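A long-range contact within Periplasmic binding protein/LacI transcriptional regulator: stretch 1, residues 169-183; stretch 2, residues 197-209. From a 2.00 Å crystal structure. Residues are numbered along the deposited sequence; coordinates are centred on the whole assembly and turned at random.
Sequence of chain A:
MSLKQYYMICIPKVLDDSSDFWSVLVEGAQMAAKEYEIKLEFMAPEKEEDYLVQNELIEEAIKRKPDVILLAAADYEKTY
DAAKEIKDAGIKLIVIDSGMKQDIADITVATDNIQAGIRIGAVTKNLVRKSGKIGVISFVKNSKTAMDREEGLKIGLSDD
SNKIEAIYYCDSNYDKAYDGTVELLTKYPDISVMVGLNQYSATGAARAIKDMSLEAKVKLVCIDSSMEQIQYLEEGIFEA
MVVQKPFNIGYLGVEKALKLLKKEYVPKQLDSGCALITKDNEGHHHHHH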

ATOM      1  N   TYR A 169     -10.278 -10.635  -1.433  1.00 26.02           N
ATOM      2  CA  TYR A 169      -9.033 -10.028  -2.002  1.00 28.28           C
ATOM      3  C   TYR A 169      -9.342  -9.604  -3.426  1.00 29.65           C
ATOM      4  O   TYR A 169      -9.487 -10.464  -4.281  1.00 28.74           O
ATOM      5  N   CYS A 170      -9.457  -8.287  -3.650  1.00 26.47           N
ATOM      6  CA  CYS A 170      -9.689  -7.663  -4.928  1.00 26.56           C
ATOM      7  C   CYS A 170      -8.509  -7.523  -5.795  1.00 28.80           C
ATOM      8  O   CYS A 170      -8.668  -7.097  -7.000  1.00 30.68           O
ATOM      9  N   ASP A 171      -7.328  -7.840  -5.285  1.00 29.76           N
ATOM     10  CA  ASP A 171      -6.025  -7.657  -6.036  1.00 26.87           C
ATOM     11  C   ASP A 171      -5.888  -6.268  -6.604  1.00 28.12           C
ATOM     12  O   ASP A 171      -5.323  -6.104  -7.663  1.00 31.66           O
ATOM     13  N   SER A 172      -6.277  -5.236  -5.863  1.00 25.35           N
ATOM     14  CA  SER A 172      -6.113  -3.833  -6.357  1.00 25.35           C
ATOM     15  C   SER A 172      -6.763  -3.611  -7.672  1.00 32.54           C
ATOM     16  O   SER A 172      -6.243  -2.946  -8.555  1.00 38.76           O
ATOM     17  N   ASN A 173      -7.971  -4.115  -7.804  1.00 33.22           N
ATOM     18  CA  ASN A 173      -8.720  -3.943  -9.048  1.00 30.31           C
ATOM     19  C   ASN A 173     -10.090  -3.361  -8.654  1.00 29.51           C
ATOM     20  O   ASN A 173     -10.812  -3.969  -7.804  1.00 30.53           O
ATOM     21  N   TYR A 174     -10.440  -2.191  -9.153  1.00 32.04           N
ATOM     22  CA  TYR A 174     -11.710  -1.569  -8.710  1.00 34.58           C
ATOM     23  C   TYR A 174     -13.004  -2.457  -9.020  1.00 36.78           C
ATOM     24  O   TYR A 174     -13.957  -2.602  -8.224  1.00 35.65           O
ATOM     25  N   ASP A 175     -13.045  -3.118 -10.151  1.00 39.96           N
ATOM     26  CA  ASP A 175     -14.278  -3.897 -10.372  1.00 38.13           C
ATOM     27  C   ASP A 175     -14.371  -5.136  -9.529  1.00 33.30           C
ATOM     28  O   ASP A 175     -15.506  -5.543  -9.253  1.00 34.80           O
ATOM     29  N   LYS A 176     -13.244  -5.720  -9.101  1.00 29.04           N
ATOM     30  CA  LYS A 176     -13.307  -6.837  -8.181  1.00 32.48           C
ATOM     31  C   LYS A 176     -13.699  -6.432  -6.811  1.00 32.88           C
ATOM     32  O   LYS A 176     -14.434  -7.166  -6.081  1.00 33.70           O
ATOM     33  N   ALA A 177     -13.167  -5.281  -6.406  1.00 32.65           N
ATOM     34  CA  ALA A 177     -13.593  -4.668  -5.106  1.00 29.66           C
ATOM     35  C   ALA A 177     -15.091  -4.536  -5.077  1.00 26.57           C
ATOM     36  O   ALA A 177     -15.751  -4.840  -4.080  1.00 27.55           O
ATOM     37  N   TYR A 178     -15.642  -4.039  -6.145  1.00 25.85           N
ATOM     38  CA  TYR A 178     -17.127  -3.820  -6.229  1.00 28.60           C
ATOM     39  C   TYR A 178     -17.928  -5.106  -6.162  1.00 30.28           C
ATOM     40  O   TYR A 178     -18.850  -5.268  -5.317  1.00 30.52           O
ATOM     41  N   ASP A 179     -17.572  -6.053  -7.055  1.00 30.03           N
ATOM     42  CA  ASP A 179     -18.110  -7.443  -7.021  1.00 29.36           C
ATOM     43  C   ASP A 179     -18.038  -8.115  -5.680  1.00 29.43           C
ATOM     44  O   ASP A 179     -19.002  -8.667  -5.236  1.00 31.65           O
ATOM     45  N   GLY A 180     -16.876  -8.093  -5.040  1.00 27.80           N
ATOM     46  CA  GLY A 180     -16.681  -8.823  -3.735  1.00 23.83           C
ATOM     47  C   GLY A 180     -17.474  -8.152  -2.649  1.00 25.69           C
ATOM     48  O   GLY A 180     -17.951  -8.799  -1.732  1.00 29.74           O
ATOM     49  N   THR A 181     -17.648  -6.845  -2.756  1.00 23.63           N
ATOM     50  CA  THR A 181     -18.521  -6.111  -1.831  1.00 23.19           C
ATOM     51  C   THR A 181     -19.996  -6.491  -1.999  1.00 29.49           C
ATOM     52  O   THR A 181     -20.761  -6.733  -1.021  1.00 29.86           O
ATOM     53  N   VAL A 182     -20.408  -6.561  -3.266  1.00 31.27           N
ATOM     54  CA  VAL A 182     -21.749  -7.012  -3.545  1.00 29.16           C
ATOM     55  C   VAL A 182     -21.905  -8.420  -3.008  1.00 31.98           C
ATOM     56  O   VAL A 182     -22.895  -8.710  -2.371  1.00 33.69           O
ATOM     57  N   GLU A 183     -20.935  -9.303  -3.259  1.00 34.79           N
ATOM     58  CA  GLU A 183     -21.072 -10.712  -2.801  1.00 36.72           C
ATOM     59  C   GLU A 183     -21.163 -10.811  -1.278  1.00 34.23           C
ATOM     60  O   GLU A 183     -22.059 -11.461  -0.730  1.00 34.27           O
ATOM     61  N   LEU A 197      -8.885  -1.961   2.552  1.00 25.78           N
ATOM     62  CA  LEU A 197      -7.479  -1.841   3.067  1.00 27.33           C
ATOM     63  C   LEU A 197      -6.519  -0.987   2.143  1.00 27.99           C
ATOM     64  O   LEU A 197      -5.344  -0.696   2.429  1.00 31.35           O
ATOM     65  N   ASN A 198      -7.020  -0.625   0.997  1.00 24.63           N
ATOM     66  CA  ASN A 198      -6.311   0.338   0.159  1.00 28.97           C
ATOM     67  C   ASN A 198      -7.272   1.151  -0.694  1.00 27.32           C
ATOM     68  O   ASN A 198      -8.451   0.921  -0.632  1.00 29.73           O
ATOM     69  N   GLN A 199      -6.818   2.042  -1.549  1.00 27.29           N
ATOM     70  CA  GLN A 199      -7.805   2.866  -2.265  1.00 28.99           C
ATOM     71  C   GLN A 199      -8.733   2.098  -3.225  1.00 30.19           C
ATOM     72  O   GLN A 199      -9.948   2.299  -3.199  1.00 29.88           O
ATOM     73  N   TYR A 200      -8.164   1.208  -4.072  1.00 31.53           N
ATOM     74  CA  TYR A 200      -8.942   0.308  -4.934  1.00 28.62           C
ATOM     75  C   TYR A 200     -10.061  -0.373  -4.246  1.00 28.14           C
ATOM     76  O   TYR A 200     -11.166  -0.470  -4.791  1.00 29.45           O
ATOM     77  N   SER A 201      -9.751  -0.945  -3.095  1.00 27.43           N
ATOM     78  CA  SER A 201     -10.652  -1.735  -2.270  1.00 26.96           C
ATOM     79  C   SER A 201     -11.705  -0.848  -1.766  1.00 29.54           C
ATOM     80  O   SER A 201     -12.861  -1.193  -1.830  1.00 30.64           O
ATOM     81  N   ALA A 202     -11.324   0.286  -1.157  1.00 28.43           N
ATOM     82  CA  ALA A 202     -12.330   1.226  -0.591  1.00 28.47           C
ATOM     83  C   ALA A 202     -13.206   1.810  -1.588  1.00 27.90           C
ATOM     84  O   ALA A 202     -14.378   1.834  -1.378  1.00 29.72           O
ATOM     85  N   THR A 203     -12.661   2.335  -2.688  1.00 30.44           N
ATOM     86  CA  THR A 203     -13.470   2.902  -3.727  1.00 31.02           C
ATOM     87  C   THR A 203     -14.487   1.906  -4.291  1.00 32.76           C
ATOM     88  O   THR A 203     -15.583   2.283  -4.501  1.00 34.38           O
ATOM     89  N   GLY A 204     -14.117   0.657  -4.589  1.00 28.14           N
ATOM     90  CA  GLY A 204     -15.069  -0.261  -5.105  1.00 25.39           C
ATOM     91  C   GLY A 204     -16.155  -0.586  -4.126  1.00 25.55           C
ATOM     92  O   GLY A 204     -17.311  -0.667  -4.551  1.00 25.62           O
ATOM     93  N   ALA A 205     -15.796  -0.729  -2.818  1.00 22.06           N
ATOM     94  CA  ALA A 205     -16.810  -0.899  -1.729  1.00 23.68           C
ATOM     95  C   ALA A 205     -17.742   0.270  -1.615  1.00 24.38           C
ATOM     96  O   ALA A 205     -18.921   0.051  -1.375  1.00 26.03           O
ATOM     97  N   ALA A 206     -17.228   1.513  -1.740  1.00 21.57           N
ATOM     98  CA  ALA A 206     -18.169   2.656  -1.544  1.00 25.00           C
ATOM     99  C   ALA A 206     -19.137   2.681  -2.709  1.00 31.30           C
ATOM    100  O   ALA A 206     -20.281   2.941  -2.500  1.00 32.72           O
ATOM    101  N   ARG A 207     -18.696   2.423  -3.951  1.00 33.35           N
ATOM    102  CA  ARG A 207     -19.680   2.391  -5.068  1.00 35.47           C
ATOM    103  C   ARG A 207     -20.790   1.348  -4.918  1.00 35.58           C
ATOM    104  O   ARG A 207     -21.982   1.633  -5.124  1.00 33.84           O
ATOM    105  N   ALA A 208     -20.364   0.139  -4.588  1.00 34.29           N
ATOM    106  CA  ALA A 208     -21.232  -0.992  -4.417  1.00 35.42           C
ATOM    107  C   ALA A 208     -22.228  -0.696  -3.314  1.00 34.20           C
ATOM    108  O   ALA A 208     -23.435  -0.860  -3.509  1.00 34.67           O
ATOM    109  N   ILE A 209     -21.751  -0.182  -2.206  1.00 32.19           N
ATOM    110  CA  ILE A 209     -22.639   0.192  -1.078  1.00 35.05           C
ATOM    111  C   ILE A 209     -23.633   1.272  -1.545  1.00 37.57           C
ATOM    112  O   ILE A 209     -24.758   1.331  -1.087  1.00 40.00           O
TER

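Two helices can pack closely when small residues line the crossing and large aromatic ones fill the space beside it, and the contact between helices 174-183 and 199-209 illustrates the principle. Their axes approach to 7.2 Å at a crossing angle of -50°, and no clear hydrogen bond joins the two stretches. Gly204 suits the close approach: its CA lies 4.3 Å from Tyr178 CA and 3.7 Å from Ala177 CB, and a CB there would clash with Ala177 CB, Tyr178 N and Tyr174 O. The CA of Tyr178 also makes a CA-H...O contact with Gly204 O, at 3.6 Å.

Tyr174 covers the most surface. Its CB starts sideways, but an m rotamer (chi1 -65°) carries the ring into a hole formed by Gln199, Tyr200, Thr203 and Arg207. Thr203 CB meets the ring edge, 3.6 Å from Tyr174 CE1, while Tyr200 CD2 lies over one face, 3.7 Å from Tyr174 CE2. Tyr200, also m but pointing toward the first stretch, packs its ring obliquely against that of Tyr174, with the planes at 46°. Ser172 covers one face of the Tyr200 ring, its CB making a CH-pi contact 4.1 Å from the ring centroid. Both tyrosine hydroxyls find hydrogen bonds elsewhere in the structure.

Farther along, Ala208 points toward the first helix and touches three side chains: its CB lies 3.6 Å from Tyr178 CD2, 3.6 Å from Thr181 CG2 and 3.9 Å from Val182 CG2. Thr181 (m) satisfies its hydroxyl within its own helix, OG1 donating to Ala177 O at 2.7 Å; Thr181 OG1 also lies 3.3 Å from Ala205 CA. A water supplies a polar link, accepting from Arg207 NH1 at 2.5 Å and donating weakly to Tyr174 O at 3.3 Å.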

ATOM      1  CB  TYR A 169      -7.835 -11.066  -1.926  1.00 26.92           C
ATOM      2  CG  TYR A 169      -7.525 -11.452  -0.432  1.00 26.07           C
ATOM      3  CD1 TYR A 169      -6.578 -10.726   0.339  1.00 34.85           C
ATOM      4  CD2 TYR A 169      -8.227 -12.495   0.199  1.00 31.85           C
ATOM      5  CE1 TYR A 169      -6.342 -11.080   1.676  1.00 23.77           C
ATOM      6  CE2 TYR A 169      -7.991 -12.835   1.536  1.00 30.63           C
ATOM      7  CZ  TYR A 169      -7.026 -12.101   2.266  1.00 33.90           C
ATOM      8  OH  TYR A 169      -6.773 -12.396   3.624  1.00 32.78           O
ATOM      9  CB  CYS A 170     -10.313  -6.238  -4.727  1.00 31.12           C
ATOM     10  SG  CYS A 170      -9.151  -4.854  -4.305  1.00 28.83           S
ATOM     11  CB  ASP A 171      -5.932  -8.609  -7.223  1.00 33.86           C
ATOM     12  CG  ASP A 171      -5.855 -10.081  -6.782  1.00 30.42           C
ATOM     13  OD1 ASP A 171      -4.843 -10.378  -6.088  1.00 52.82           O
ATOM     14  OD2 ASP A 171      -6.761 -10.903  -7.119  1.00 47.70           O
ATOM     15  CB  SER A 172      -4.623  -3.410  -6.374  1.00 23.76           C
ATOM     16  OG  SER A 172      -4.070  -3.654  -5.038  1.00 32.44           O
ATOM     17  CB  ASN A 173      -8.865  -5.332  -9.721  1.00 26.80           C
ATOM     18  CG  ASN A 173      -9.710  -5.259 -10.972  1.00 41.93           C
ATOM     19  OD1 ASN A 173     -10.934  -5.310 -10.898  1.00 32.66           O
ATOM     20  ND2 ASN A 173      -9.058  -5.098 -12.131  1.00 35.84           N
ATOM     21  CB  TYR A 174     -11.944  -0.210  -9.361  1.00 38.36           C
ATOM     22  CG  TYR A 174     -11.016   0.917  -9.050  1.00 51.27           C
ATOM     23  CD1 TYR A 174     -11.065   1.541  -7.827  1.00 36.47           C
ATOM     24  CD2 TYR A 174     -10.100   1.411 -10.041  1.00 41.15           C
ATOM     25  CE1 TYR A 174     -10.193   2.646  -7.547  1.00 51.47           C
ATOM     26  CE2 TYR A 174      -9.240   2.464  -9.772  1.00 48.74           C
ATOM     27  CZ  TYR A 174      -9.301   3.084  -8.516  1.00 46.08           C
ATOM     28  OH  TYR A 174      -8.431   4.090  -8.248  1.00 50.30           O
ATOM     29  CB  ASP A 175     -14.442  -4.312 -11.796  1.00 39.77           C
ATOM     30  CG  ASP A 175     -14.512  -3.155 -12.738  1.00 54.65           C
ATOM     31  OD1 ASP A 175     -15.059  -2.058 -12.435  1.00 39.19           O
ATOM     32  OD2 ASP A 175     -14.011  -3.394 -13.830  1.00 44.59           O
ATOM     33  CB  LYS A 176     -11.983  -7.658  -8.120  1.00 35.71           C
ATOM     34  CG  LYS A 176     -11.900  -8.759  -9.161  1.00 39.02           C
ATOM     35  CD  LYS A 176     -10.520  -9.418  -9.171  1.00 36.73           C
ATOM     36  CE  LYS A 176     -10.523 -10.600  -8.199  1.00 44.65           C
ATOM     37  NZ  LYS A 176      -9.278 -11.469  -8.226  1.00 47.90           N
ATOM     38  CB  ALA A 177     -12.988  -3.306  -4.921  1.00 30.93           C
ATOM     39  CB  TYR A 178     -17.392  -3.116  -7.539  1.00 28.35           C
ATOM     40  CG  TYR A 178     -18.835  -2.803  -7.859  1.00 29.14           C
ATOM     41  CD1 TYR A 178     -19.636  -3.702  -8.552  1.00 29.62           C
ATOM     42  CD2 TYR A 178     -19.374  -1.565  -7.519  1.00 25.55           C
ATOM     43  CE1 TYR A 178     -20.975  -3.367  -8.878  1.00 32.83           C
ATOM     44  CE2 TYR A 178     -20.678  -1.236  -7.812  1.00 28.13           C
ATOM     45  CZ  TYR A 178     -21.477  -2.095  -8.503  1.00 30.25           C
ATOM     46  OH  TYR A 178     -22.763  -1.650  -8.824  1.00 25.97           O
ATOM     47  CB  ASP A 179     -17.325  -8.317  -7.940  1.00 31.69           C
ATOM     48  CG  ASP A 179     -17.581  -8.004  -9.356  1.00 49.48           C
ATOM     49  OD1 ASP A 179     -18.296  -7.008  -9.656  1.00 39.92           O
ATOM     50  OD2 ASP A 179     -17.069  -8.796 -10.169  1.00 50.22           O
ATOM     51  CB  THR A 181     -18.366  -4.594  -2.086  1.00 24.39           C
ATOM     52  OG1 THR A 181     -17.012  -4.226  -1.723  1.00 30.28           O
ATOM     53  CG2 THR A 181     -19.208  -3.857  -1.134  1.00 16.00           C
ATOM     54  CB  VAL A 182     -22.054  -6.944  -5.069  1.00 27.28           C
ATOM     55  CG1 VAL A 182     -23.356  -7.745  -5.388  1.00 25.60           C
ATOM     56  CG2 VAL A 182     -22.226  -5.421  -5.497  1.00 24.36           C
ATOM     57  CB  GLU A 183     -19.925 -11.577  -3.342  1.00 34.88           C
ATOM     58  CG  GLU A 183     -19.870 -12.997  -2.748  1.00 86.93           C
ATOM     59  CD  GLU A 183     -18.765 -13.869  -3.370  1.00 42.87           C
ATOM     60  OE1 GLU A 183     -17.632 -13.349  -3.585  1.00 89.12           O
ATOM     61  OE2 GLU A 183     -19.046 -15.064  -3.660  1.00 89.71           O
ATOM     62  CB  LEU A 197      -6.913  -3.262   3.382  1.00 26.67           C
ATOM     63  CG  LEU A 197      -7.529  -3.874   4.686  1.00 18.80           C
ATOM     64  CD1 LEU A 197      -6.727  -5.222   4.958  1.00 24.95           C
ATOM     65  CD2 LEU A 197      -7.468  -2.794   5.814  1.00 19.43           C
ATOM     66  CB  ASN A 198      -5.200  -0.355  -0.648  1.00 29.65           C
ATOM     67  CG  ASN A 198      -5.705  -1.014  -1.913  1.00 26.49           C
ATOM     68  OD1 ASN A 198      -6.848  -1.507  -1.994  1.00 27.55           O
ATOM     69  ND2 ASN A 198      -4.843  -1.037  -2.911  1.00 31.51           N
ATOM     70  CB  GLN A 199      -7.091   3.991  -2.973  1.00 32.73           C
ATOM     71  CG  GLN A 199      -7.925   4.989  -3.692  1.00 45.14           C
ATOM     72  CD  GLN A 199      -7.070   5.750  -4.702  1.00 48.42           C
ATOM     73  OE1 GLN A 199      -5.830   5.824  -4.567  1.00 50.72           O
ATOM     74  NE2 GLN A 199      -7.709   6.307  -5.717  1.00 49.85           N
ATOM     75  CB  TYR A 200      -8.026  -0.773  -5.590  1.00 28.82           C
ATOM     76  CG  TYR A 200      -6.940  -0.182  -6.468  1.00 37.99           C
ATOM     77  CD1 TYR A 200      -5.671   0.078  -5.957  1.00 31.19           C
ATOM     78  CD2 TYR A 200      -7.194   0.120  -7.785  1.00 33.24           C
ATOM     79  CE1 TYR A 200      -4.597   0.587  -6.767  1.00 41.14           C
ATOM     80  CE2 TYR A 200      -6.181   0.649  -8.623  1.00 46.52           C
ATOM     81  CZ  TYR A 200      -4.861   0.844  -8.128  1.00 43.22           C
ATOM     82  OH  TYR A 200      -3.872   1.365  -8.957  1.00 34.15           O
ATOM     83  CB  SER A 201      -9.906  -2.236  -1.002  1.00 26.81           C
ATOM     84  OG  SER A 201      -9.095  -3.395  -1.176  1.00 47.12           O
ATOM     85  CB  ALA A 202     -11.677   2.355   0.209  1.00 28.29           C
ATOM     86  CB  THR A 203     -12.616   3.314  -4.901  1.00 34.34           C
ATOM     87  OG1 THR A 203     -11.561   4.157  -4.442  1.00 39.64           O
ATOM     88  CG2 THR A 203     -13.456   4.080  -5.926  1.00 41.35           C
ATOM     89  CB  ALA A 205     -16.112  -1.081  -0.365  1.00 26.31           C
ATOM     90  CB  ALA A 206     -17.403   3.940  -1.511  1.00 23.60           C
ATOM     91  CB  ARG A 207     -19.001   2.145  -6.398  1.00 36.26           C
ATOM     92  CG  ARG A 207     -17.977   3.159  -6.616  1.00 47.63           C
ATOM     93  CD  ARG A 207     -17.788   3.367  -8.051  1.00 58.19           C
ATOM     94  NE  ARG A 207     -16.760   2.514  -8.605  1.00 44.02           N
ATOM     95  CZ  ARG A 207     -15.589   2.962  -9.047  1.00 62.50           C
ATOM     96  NH1 ARG A 207     -14.729   2.119  -9.580  1.00 34.18           N
ATOM     97  NH2 ARG A 207     -15.288   4.252  -8.976  1.00 40.86           N
ATOM     98  CB  ALA A 208     -20.404  -2.253  -4.094  1.00 33.88           C
ATOM     99  CB  ILE A 209     -21.786   0.724   0.156  1.00 35.75           C
ATOM    100  CG1 ILE A 209     -21.185  -0.393   1.010  1.00 33.27           C
ATOM    101  CG2 ILE A 209     -22.570   1.665   1.089  1.00 23.40           C
ATOM    102  CD1 ILE A 209     -20.000   0.117   1.886  1.00 33.22           C
TER
HETATM  103  O   HOH W   1     -15.882  -0.030  -9.136  1.00 41.63           O